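Local coordinates for protein ornithine decarboxylase (Entamoeba histolytica, PDB 4AIB) that probably catalyses the pyridoxal 5'-phosphate-dependent decarboxylation of L-ornithine to putrescine, the single step of putrescine synthesis from L-ornithine, as a homodimer, at residues A[56-66]-A[84-92]; A[111-122]-A[134-142]. All coordinates share one frame; numbering follows the deposited sequence.

Contact 1. Residues A[56-66]-A[84-92]; sequences VKCNPEPHLVK and KEVLDLGFN
In the pyridoxal-binding alpha/beta barrel, helices 62-70 and 80-88 lie next to each other on the outer layer, separated in sequence by strand 74-77, with Lys66, Glu85 and Leu89 contributing large shares of the contact at and just past the helices. The short segments 62-66 and 84-88 cross at -68°, their axes 10.5 Å apart, wide enough for a layer of side chains. Val65 stands at the middle of that layer: its CG1 meets Leu89 CD1 at 3.8 Å, the two side chains running at about a right angle. Deeper in, Val56 CG2 and Val86 CG2 touch at 4.0 Å, and Phe75 and Cys77 of strand 74-77, in the barrel wall, pack against these valines. The carboxylate of Glu85 reaches across toward Pro60 and Val65; its closeness to the Pro60 carbonyl joins two acceptors and is doubtful at this resolution.

The first helix starts with Glu61 as N-cap, its OE1 accepting from His63 N at 2.8 Å from above the carboxylate plane. The second ends in a Schellman motif with Gly90 at positive phi. Here Lys66 bends at chi2 (85°), which brings its CD against Leu89 CD2 (3.8 Å), the two chains slanting across each other, and NZ to Leu89 O at 2.8 Å, with a C=O...donor angle of 138°. An ammonium group at a helix C-terminus would be expected to interact well with the dipole there. Next to it the Phe91 ring, also against Phe75, turns its edge to the first helix, with CZ 3.4 Å from Lys66 O.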
loop_
_atom_site.group_PDB
_atom_site.type_symbol
_atom_site.label_atom_id
_atom_site.label_comp_id
_atom_site.label_asym_id
_atom_site.label_seq_id
_atom_site.Cartn_x
_atom_site.Cartn_y
_atom_site.Cartn_z
ATOM N N VAL A 56 6.102 -8.802 13.844
ATOM C CA VAL A 56 7.013 -7.787 13.306
ATOM C C VAL A 56 6.418 -7.115 12.065
ATOM O O VAL A 56 6.710 -5.952 11.778
ATOM C CB VAL A 56 8.403 -8.391 12.976
ATOM C CG1 VAL A 56 9.405 -7.301 12.620
ATOM C CG2 VAL A 56 8.926 -9.211 14.149
ATOM N N LYS A 57 5.569 -7.855 11.353
ATOM C CA LYS A 57 4.888 -7.366 10.153
ATOM C C LYS A 57 4.006 -6.144 10.427
ATOM O O LYS A 57 3.883 -5.262 9.574
ATOM C CB LYS A 57 4.054 -8.488 9.526
ATOM C CG LYS A 57 3.649 -8.240 8.081
ATOM C CD LYS A 57 2.783 -9.369 7.545
ATOM C CE LYS A 57 2.451 -9.170 6.074
ATOM N NZ LYS A 57 1.515 -8.033 5.840
ATOM N N CYS A 58 3.401 -6.099 11.612
ATOM C CA CYS A 58 2.526 -4.993 12.001
ATOM C C CYS A 58 3.282 -3.666 12.076
ATOM O O CYS A 58 2.830 -2.658 11.528
ATOM C CB CYS A 58 1.831 -5.295 13.331
ATOM S SG CYS A 58 0.473 -4.169 13.723
ATOM N N ASN A 59 4.429 -3.675 12.755
ATOM C CA ASN A 59 5.312 -2.511 12.833
ATOM C C ASN A 59 6.764 -2.936 13.076
ATOM O O ASN A 59 7.135 -3.257 14.207
ATOM C CB ASN A 59 4.840 -1.534 13.917
ATOM C CG ASN A 59 5.425 -0.140 13.751
ATOM O OD1 ASN A 59 6.516 0.036 13.207
ATOM N ND2 ASN A 59 4.697 0.861 14.230
ATOM N N PRO A 60 7.588 -2.939 12.009
ATOM C CA PRO A 60 8.978 -3.392 12.095
ATOM C C PRO A 60 9.996 -2.299 12.456
ATOM O O PRO A 60 11.183 -2.444 12.146
ATOM C CB PRO A 60 9.244 -3.930 10.687
ATOM C CG PRO A 60 8.376 -3.101 9.803
ATOM C CD PRO A 60 7.199 -2.634 10.620
ATOM N N GLU A 61 9.540 -1.232 13.111
ATOM C CA GLU A 61 10.421 -0.146 13.549
ATOM C C GLU A 61 11.427 -0.670 14.575
ATOM O O GLU A 61 11.025 -1.181 15.622
ATOM C CB GLU A 61 9.604 1.013 14.134
ATOM C CG GLU A 61 10.275 2.380 14.065
ATOM C CD GLU A 61 11.213 2.651 15.228
ATOM O OE1 GLU A 61 12.405 2.296 15.137
ATOM O OE2 GLU A 61 10.764 3.244 16.231
ATOM N N PRO A 62 12.736 -0.550 14.269
ATOM C CA PRO A 62 13.844 -1.061 15.086
ATOM C C PRO A 62 13.716 -0.819 16.595
ATOM O O PRO A 62 14.015 -1.721 17.380
ATOM C CB PRO A 62 15.055 -0.311 14.532
ATOM C CG PRO A 62 14.721 -0.108 13.096
ATOM C CD PRO A 62 13.229 0.071 13.021
ATOM N N HIS A 63 13.276 0.375 16.990
ATOM C CA HIS A 63 13.170 0.733 18.406
ATOM C C HIS A 63 12.083 -0.017 19.124
ATOM O O HIS A 63 12.284 -0.469 20.252
ATOM C CB HIS A 63 12.981 2.238 18.580
ATOM C CG HIS A 63 14.133 3.063 18.055
ATOM N ND1 HIS A 63 13.965 4.042 17.148
ATOM C CD2 HIS A 63 15.497 3.016 18.336
ATOM C CE1 HIS A 63 15.157 4.600 16.866
ATOM N NE2 HIS A 63 16.094 3.969 17.593
ATOM N N LEU A 64 10.927 -0.155 18.476
ATOM C CA LEU A 64 9.785 -0.876 19.042
ATOM C C LEU A 64 10.053 -2.378 19.144
ATOM O O LEU A 64 9.734 -3.002 20.159
ATOM C CB LEU A 64 8.518 -0.610 18.215
ATOM C CG LEU A 64 7.221 -1.363 18.549
ATOM C CD1 LEU A 64 6.699 -1.015 19.936
ATOM C CD2 LEU A 64 6.160 -1.090 17.493
ATOM N N VAL A 65 10.638 -2.942 18.089
ATOM C CA VAL A 65 10.996 -4.362 18.042
ATOM C C VAL A 65 12.045 -4.687 19.114
ATOM O O VAL A 65 11.978 -5.737 19.758
ATOM C CB VAL A 65 11.497 -4.775 16.634
ATOM C CG1 VAL A 65 11.839 -6.256 16.583
ATOM C CG2 VAL A 65 10.450 -4.455 15.577
ATOM N N LYS A 66 12.992 -3.770 19.305
ATOM C CA LYS A 66 14.027 -3.893 20.333
ATOM C C LYS A 66 13.430 -3.824 21.740
ATOM O O LYS A 66 13.743 -4.655 22.593
ATOM C CB LYS A 66 15.088 -2.798 20.155
ATOM C CG LYS A 66 16.296 -2.894 21.079
ATOM C CD LYS A 66 17.366 -3.820 20.520
ATOM C CE LYS A 66 18.668 -3.689 21.294
ATOM N NZ LYS A 66 19.757 -4.503 20.688
ATOM N N LYS A 84 15.728 -11.564 9.812
ATOM C CA LYS A 84 17.055 -10.955 9.892
ATOM C C LYS A 84 17.081 -9.717 10.783
ATOM O O LYS A 84 18.062 -9.489 11.489
ATOM C CB LYS A 84 17.589 -10.613 8.497
ATOM C CG LYS A 84 17.987 -11.826 7.666
ATOM C CD LYS A 84 18.826 -11.439 6.458
ATOM C CE LYS A 84 20.283 -11.210 6.834
ATOM N NZ LYS A 84 21.110 -10.822 5.658
ATOM N N GLU A 85 16.003 -8.935 10.755
ATOM C CA GLU A 85 15.895 -7.727 11.574
ATOM C C GLU A 85 15.967 -8.049 13.067
ATOM O O GLU A 85 16.642 -7.352 13.826
ATOM C CB GLU A 85 14.602 -6.966 11.264
ATOM C CG GLU A 85 14.604 -5.531 11.770
ATOM C CD GLU A 85 13.216 -5.003 12.085
ATOM O OE1 GLU A 85 12.317 -5.107 11.222
ATOM O OE2 GLU A 85 13.024 -4.483 13.204
ATOM N N VAL A 86 15.268 -9.108 13.473
ATOM C CA VAL A 86 15.255 -9.551 14.867
ATOM C C VAL A 86 16.630 -10.076 15.293
ATOM O O VAL A 86 17.132 -9.718 16.361
ATOM C CB VAL A 86 14.165 -10.620 15.114
ATOM C CG1 VAL A 86 14.232 -11.139 16.541
ATOM C CG2 VAL A 86 12.783 -10.052 14.832
ATOM N N LEU A 87 17.231 -10.907 14.443
ATOM C CA LEU A 87 18.545 -11.500 14.710
ATOM C C LEU A 87 19.667 -10.464 14.777
ATOM O O LEU A 87 20.623 -10.631 15.536
ATOM C CB LEU A 87 18.879 -12.568 13.662
ATOM C CG LEU A 87 18.096 -13.884 13.709
ATOM C CD1 LEU A 87 18.273 -14.651 12.410
ATOM C CD2 LEU A 87 18.513 -14.739 14.896
ATOM N N ASP A 88 19.542 -9.401 13.983
ATOM C CA ASP A 88 20.517 -8.310 13.982
ATOM C C ASP A 88 20.467 -7.483 15.263
ATOM O O ASP A 88 21.460 -6.862 15.642
ATOM C CB ASP A 88 20.320 -7.402 12.763
ATOM C CG ASP A 88 20.800 -8.042 11.469
ATOM O OD1 ASP A 88 21.525 -9.063 11.524
ATOM O OD2 ASP A 88 20.449 -7.517 10.388
ATOM N N LEU A 89 19.313 -7.481 15.927
ATOM C CA LEU A 89 19.149 -6.766 17.192
ATOM C C LEU A 89 19.703 -7.551 18.388
ATOM O O LEU A 89 19.698 -7.059 19.518
ATOM C CB LEU A 89 17.681 -6.387 17.420
ATOM C CG LEU A 89 17.051 -5.332 16.501
ATOM C CD1 LEU A 89 15.539 -5.315 16.671
ATOM C CD2 LEU A 89 17.632 -3.943 16.739
ATOM N N GLY A 90 20.178 -8.768 18.128
ATOM C CA GLY A 90 20.843 -9.580 19.146
ATOM C C GLY A 90 19.970 -10.623 19.815
ATOM O O GLY A 90 20.428 -11.335 20.712
ATOM N N PHE A 91 18.716 -10.715 19.381
ATOM C CA PHE A 91 17.772 -11.674 19.949
ATOM C C PHE A 91 18.019 -13.085 19.422
ATOM O O PHE A 91 18.354 -13.273 18.248
ATOM C CB PHE A 91 16.326 -11.242 19.685
ATOM C CG PHE A 91 15.972 -9.902 20.275
ATOM C CD1 PHE A 91 15.884 -9.733 21.655
ATOM C CD2 PHE A 91 15.720 -8.810 19.453
ATOM C CE1 PHE A 91 15.559 -8.499 22.200
ATOM C CE2 PHE A 91 15.391 -7.574 19.992
ATOM C CZ PHE A 91 15.311 -7.419 21.367
ATOM N N ASN A 92 17.853 -14.068 20.305
ATOM C CA ASN A 92 18.104 -15.474 19.993
ATOM C C ASN A 92 17.051 -16.063 19.051
ATOM O O ASN A 92 15.855 -15.823 19.239
ATOM C CB ASN A 92 18.174 -16.292 21.287
ATOM C CG ASN A 92 18.937 -17.593 21.118
ATOM O OD1 ASN A 92 20.140 -17.594 20.852
ATOM N ND2 ASN A 92 18.241 -18.712 21.283
#

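Contact 2. Residues A[111-122]-A[134-142]; sequences ASHLGINHTIVD and APKMGIMIR
Met137 packs against the chain that runs from helix 105-114 into strand 118-121. Its CG rests on the peptide carbon of Asn117, SD meets Thr119 CG2 at 3.7 Å, the two side chains crossing at about a right angle, and a bend at chi3 (-70°) turns CE back to within 3.4 Å of Ile116 O and close to Ser112. Beside it, Ser112 CB touches Ala134 CB at 3.8 Å, bringing the end of the helix against the beta turn 134-137.

From here the backbones pair in parallel register. Gly138 N donates to Asn117 O (2.7 Å) and Val121 N to Met140 O (2.8 Å); Thr119 N, Met140 N and Arg142 N supply the bonds to Gly138 O, Thr119 O and Val121 O. These are adjacent strands of the eight-stranded TIM-like barrel, joined through helix 124-133 as a beta-alpha-beta unit. On one face Val121 CB packs on Ile139 CG2 at 3.8 Å, and the helix closes over Thr119 and Val121. On the other, Ile120 CG1 touches Met140 CB at 3.9 Å, the side chains slanting past each other, with His183 of strand 179-184 next to both.

Further out, His118 ND1 bonds to Asp180, while Thr119 OG1 bonds to Tyr98 O and Lys103 NZ. At the strand's end, Asp122 OD2 is held by Gly159 N and by a salt bridge to Arg277 of the second subunit.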
loop_
_atom_site.group_PDB
_atom_site.type_symbol
_atom_site.label_atom_id
_atom_site.label_comp_id
_atom_site.label_asym_id
_atom_site.label_seq_id
_atom_site.Cartn_x
_atom_site.Cartn_y
_atom_site.Cartn_z
ATOM N N ALA A 111 16.820 -19.362 6.431
ATOM C CA ALA A 111 16.314 -19.367 7.804
ATOM C C ALA A 111 16.907 -20.514 8.623
ATOM O O ALA A 111 17.231 -20.343 9.800
ATOM C CB ALA A 111 14.794 -19.432 7.815
ATOM N N SER A 112 17.052 -21.675 7.986
ATOM C CA SER A 112 17.665 -22.844 8.615
ATOM C C SER A 112 19.136 -22.589 8.951
ATOM O O SER A 112 19.621 -23.025 9.997
ATOM C CB SER A 112 17.532 -24.072 7.711
ATOM O OG SER A 112 18.027 -25.237 8.350
ATOM N N HIS A 113 19.829 -21.879 8.062
ATOM C CA HIS A 113 21.234 -21.519 8.262
ATOM C C HIS A 113 21.402 -20.441 9.296
ATOM O O HIS A 113 22.428 -20.376 9.976
ATOM C CB HIS A 113 21.878 -21.085 6.948
ATOM C CG HIS A 113 21.921 -22.172 5.896
ATOM N ND1 HIS A 113 22.240 -23.448 6.183
ATOM C CD2 HIS A 113 21.691 -22.123 4.522
ATOM C CE1 HIS A 113 22.202 -24.183 5.056
ATOM N NE2 HIS A 113 21.869 -23.370 4.040
ATOM N N LEU A 114 20.393 -19.581 9.418
ATOM C CA LEU A 114 20.400 -18.513 10.416
ATOM C C LEU A 114 20.065 -19.018 11.818
ATOM O O LEU A 114 20.367 -18.352 12.808
ATOM C CB LEU A 114 19.459 -17.376 9.999
ATOM C CG LEU A 114 20.073 -16.110 9.383
ATOM C CD1 LEU A 114 21.244 -16.398 8.450
ATOM C CD2 LEU A 114 19.001 -15.306 8.663
ATOM N N GLY A 115 19.447 -20.195 11.891
ATOM C CA GLY A 115 19.165 -20.845 13.169
ATOM C C GLY A 115 17.696 -20.923 13.542
ATOM O O GLY A 115 17.361 -21.271 14.676
ATOM N N ILE A 116 16.822 -20.599 12.590
ATOM C CA ILE A 116 15.374 -20.651 12.805
ATOM C C ILE A 116 14.911 -22.105 12.880
ATOM O O ILE A 116 15.285 -22.930 12.043
ATOM C CB ILE A 116 14.598 -19.876 11.708
ATOM C CG1 ILE A 116 15.087 -18.420 11.611
ATOM C CG2 ILE A 116 13.091 -19.942 11.937
ATOM C CD1 ILE A 116 15.002 -17.616 12.896
ATOM N N ASN A 117 14.097 -22.402 13.890
ATOM C CA ASN A 117 13.704 -23.771 14.209
ATOM C C ASN A 117 12.187 -23.974 14.325
ATOM O O ASN A 117 11.718 -25.094 14.552
ATOM C CB ASN A 117 14.397 -24.208 15.506
ATOM C CG ASN A 117 14.463 -25.715 15.659
ATOM O OD1 ASN A 117 14.919 -26.426 14.763
ATOM N ND2 ASN A 117 14.015 -26.212 16.807
ATOM N N HIS A 118 11.422 -22.896 14.167
ATOM C CA HIS A 118 9.966 -22.963 14.304
ATOM C C HIS A 118 9.246 -22.308 13.158
ATOM O O HIS A 118 9.482 -21.138 12.851
ATOM C CB HIS A 118 9.522 -22.365 15.637
ATOM C CG HIS A 118 10.218 -22.965 16.839
ATOM N ND1 HIS A 118 10.128 -24.271 17.151
ATOM C CD2 HIS A 118 11.028 -22.384 17.813
ATOM C CE1 HIS A 118 10.845 -24.517 18.262
ATOM N NE2 HIS A 118 11.394 -23.361 18.667
ATOM N N THR A 119 8.357 -23.066 12.517
ATOM C CA THR A 119 7.581 -22.575 11.375
ATOM C C THR A 119 6.160 -23.158 11.340
ATOM O O THR A 119 5.832 -24.053 12.119
ATOM C CB THR A 119 8.309 -22.833 10.034
ATOM O OG1 THR A 119 7.613 -22.167 8.974
ATOM C CG2 THR A 119 8.393 -24.325 9.728
ATOM N N ILE A 120 5.329 -22.643 10.434
ATOM C CA ILE A 120 3.923 -23.050 10.333
ATOM C C ILE A 120 3.590 -23.631 8.953
ATOM O O ILE A 120 4.178 -23.234 7.942
ATOM C CB ILE A 120 2.969 -21.881 10.691
ATOM C CG1 ILE A 120 3.257 -21.375 12.112
ATOM C CG2 ILE A 120 1.507 -22.302 10.572
ATOM C CD1 ILE A 120 2.577 -20.071 12.474
ATOM N N VAL A 121 2.650 -24.578 8.930
ATOM C CA VAL A 121 2.222 -25.267 7.711
ATOM C C VAL A 121 0.697 -25.423 7.672
ATOM O O VAL A 121 0.069 -25.686 8.699
ATOM C CB VAL A 121 2.888 -26.660 7.610
ATOM C CG1 VAL A 121 2.114 -27.586 6.684
ATOM C CG2 VAL A 121 4.328 -26.531 7.146
ATOM N N ASP A 122 0.112 -25.254 6.486
ATOM C CA ASP A 122 -1.309 -25.553 6.267
ATOM C C ASP A 122 -1.585 -26.279 4.939
ATOM O O ASP A 122 -2.691 -26.203 4.391
ATOM C CB ASP A 122 -2.179 -24.292 6.425
ATOM C CG ASP A 122 -1.920 -23.240 5.351
ATOM O OD1 ASP A 122 -0.842 -23.247 4.722
ATOM O OD2 ASP A 122 -2.809 -22.388 5.144
ATOM N N ALA A 134 14.799 -28.210 4.575
ATOM C CA ALA A 134 15.176 -27.993 5.974
ATOM C C ALA A 134 14.369 -28.900 6.914
ATOM O O ALA A 134 13.481 -28.425 7.627
ATOM C CB ALA A 134 15.003 -26.528 6.350
ATOM N N PRO A 135 14.684 -30.213 6.923
ATOM C CA PRO A 135 13.860 -31.206 7.620
ATOM C C PRO A 135 14.009 -31.217 9.146
ATOM O O PRO A 135 13.342 -32.004 9.821
ATOM C CB PRO A 135 14.341 -32.531 7.025
ATOM C CG PRO A 135 15.765 -32.280 6.667
ATOM C CD PRO A 135 15.879 -30.825 6.307
ATOM N N LYS A 136 14.868 -30.352 9.678
ATOM C CA LYS A 136 15.070 -30.254 11.124
ATOM C C LYS A 136 14.207 -29.170 11.774
ATOM O O LYS A 136 14.141 -29.078 13.002
ATOM C CB LYS A 136 16.550 -30.032 11.450
ATOM C CG LYS A 136 17.392 -31.295 11.380
ATOM C CD LYS A 136 18.777 -31.071 11.964
ATOM C CE LYS A 136 19.578 -32.363 11.988
ATOM N NZ LYS A 136 20.940 -32.163 12.555
ATOM N N MET A 137 13.544 -28.365 10.946
ATOM C CA MET A 137 12.686 -27.284 11.428
ATOM C C MET A 137 11.377 -27.830 11.999
ATOM O O MET A 137 10.714 -28.661 11.374
ATOM C CB MET A 137 12.409 -26.281 10.305
ATOM C CG MET A 137 12.048 -24.882 10.786
ATOM S SD MET A 137 12.006 -23.651 9.466
ATOM C CE MET A 137 13.744 -23.498 9.057
ATOM N N GLY A 138 11.025 -27.365 13.195
ATOM C CA GLY A 138 9.776 -27.754 13.848
ATOM C C GLY A 138 8.569 -27.177 13.135
ATOM O O GLY A 138 8.590 -26.026 12.694
ATOM N N ILE A 139 7.515 -27.981 13.028
ATOM C CA ILE A 139 6.336 -27.620 12.245
ATOM C C ILE A 139 5.101 -27.433 13.124
ATOM O O ILE A 139 4.813 -28.255 13.996
ATOM C CB ILE A 139 6.054 -28.669 11.144
ATOM C CG1 ILE A 139 7.197 -28.688 10.125
ATOM C CG2 ILE A 139 4.724 -28.398 10.448
ATOM C CD1 ILE A 139 7.261 -29.947 9.288
ATOM N N MET A 140 4.380 -26.341 12.884
ATOM C CA MET A 140 3.121 -26.082 13.563
ATOM C C MET A 140 1.978 -26.181 12.558
ATOM O O MET A 140 2.063 -25.639 11.454
ATOM C CB MET A 140 3.143 -24.702 14.218
ATOM C CG MET A 140 2.751 -24.713 15.687
ATOM S SD MET A 140 2.587 -23.081 16.437
ATOM C CE MET A 140 4.171 -22.328 16.065
ATOM N N ILE A 141 0.915 -26.883 12.938
ATOM C CA ILE A 141 -0.229 -27.079 12.047
ATOM C C ILE A 141 -1.263 -25.960 12.214
ATOM O O ILE A 141 -1.711 -25.678 13.328
ATOM C CB ILE A 141 -0.846 -28.496 12.206
ATOM C CG1 ILE A 141 -1.857 -28.780 11.087
ATOM C CG2 ILE A 141 -1.448 -28.697 13.596
ATOM C CD1 ILE A 141 -2.103 -30.254 10.836
ATOM N N ARG A 142 -1.619 -25.311 11.108
ATOM C CA ARG A 142 -2.583 -24.212 11.143
ATOM C C ARG A 142 -4.016 -24.711 10.962
ATOM O O ARG A 142 -4.341 -25.326 9.948
ATOM C CB ARG A 142 -2.240 -23.133 10.108
ATOM C CG ARG A 142 -3.149 -21.912 10.165
ATOM C CD ARG A 142 -2.575 -20.734 9.395
ATOM N NE ARG A 142 -3.472 -19.579 9.421
ATOM C CZ ARG A 142 -3.153 -18.359 8.993
ATOM N NH1 ARG A 142 -1.947 -18.108 8.501
ATOM N NH2 ARG A 142 -4.048 -17.383 9.063
#

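The two contacts follow one another along the chain, their centres 19 Å apart, and meet where helices 80-88 and 105-114 sit side by side on the barrel's outside: Leu114 of contact 2 lays CD2 against Lys84 CG and CG against Leu87 CD1 of contact 1, each at 3.8 Å. Ile83, just before segment 84-92, adds packing on Ala111 and Ile116. Both also lead toward the cofactor site. Contact 1 holds Lys57, the predicted attachment point for pyridoxal phosphate, which is not attached here; the side chains of Arg142 and Lys57 are about 10 Å apart. Each reaches the second subunit, contact 1 through Lys57 packing on Ser333 of that subunit and contact 2 through Asp122, consistent with active sites built from both monomers.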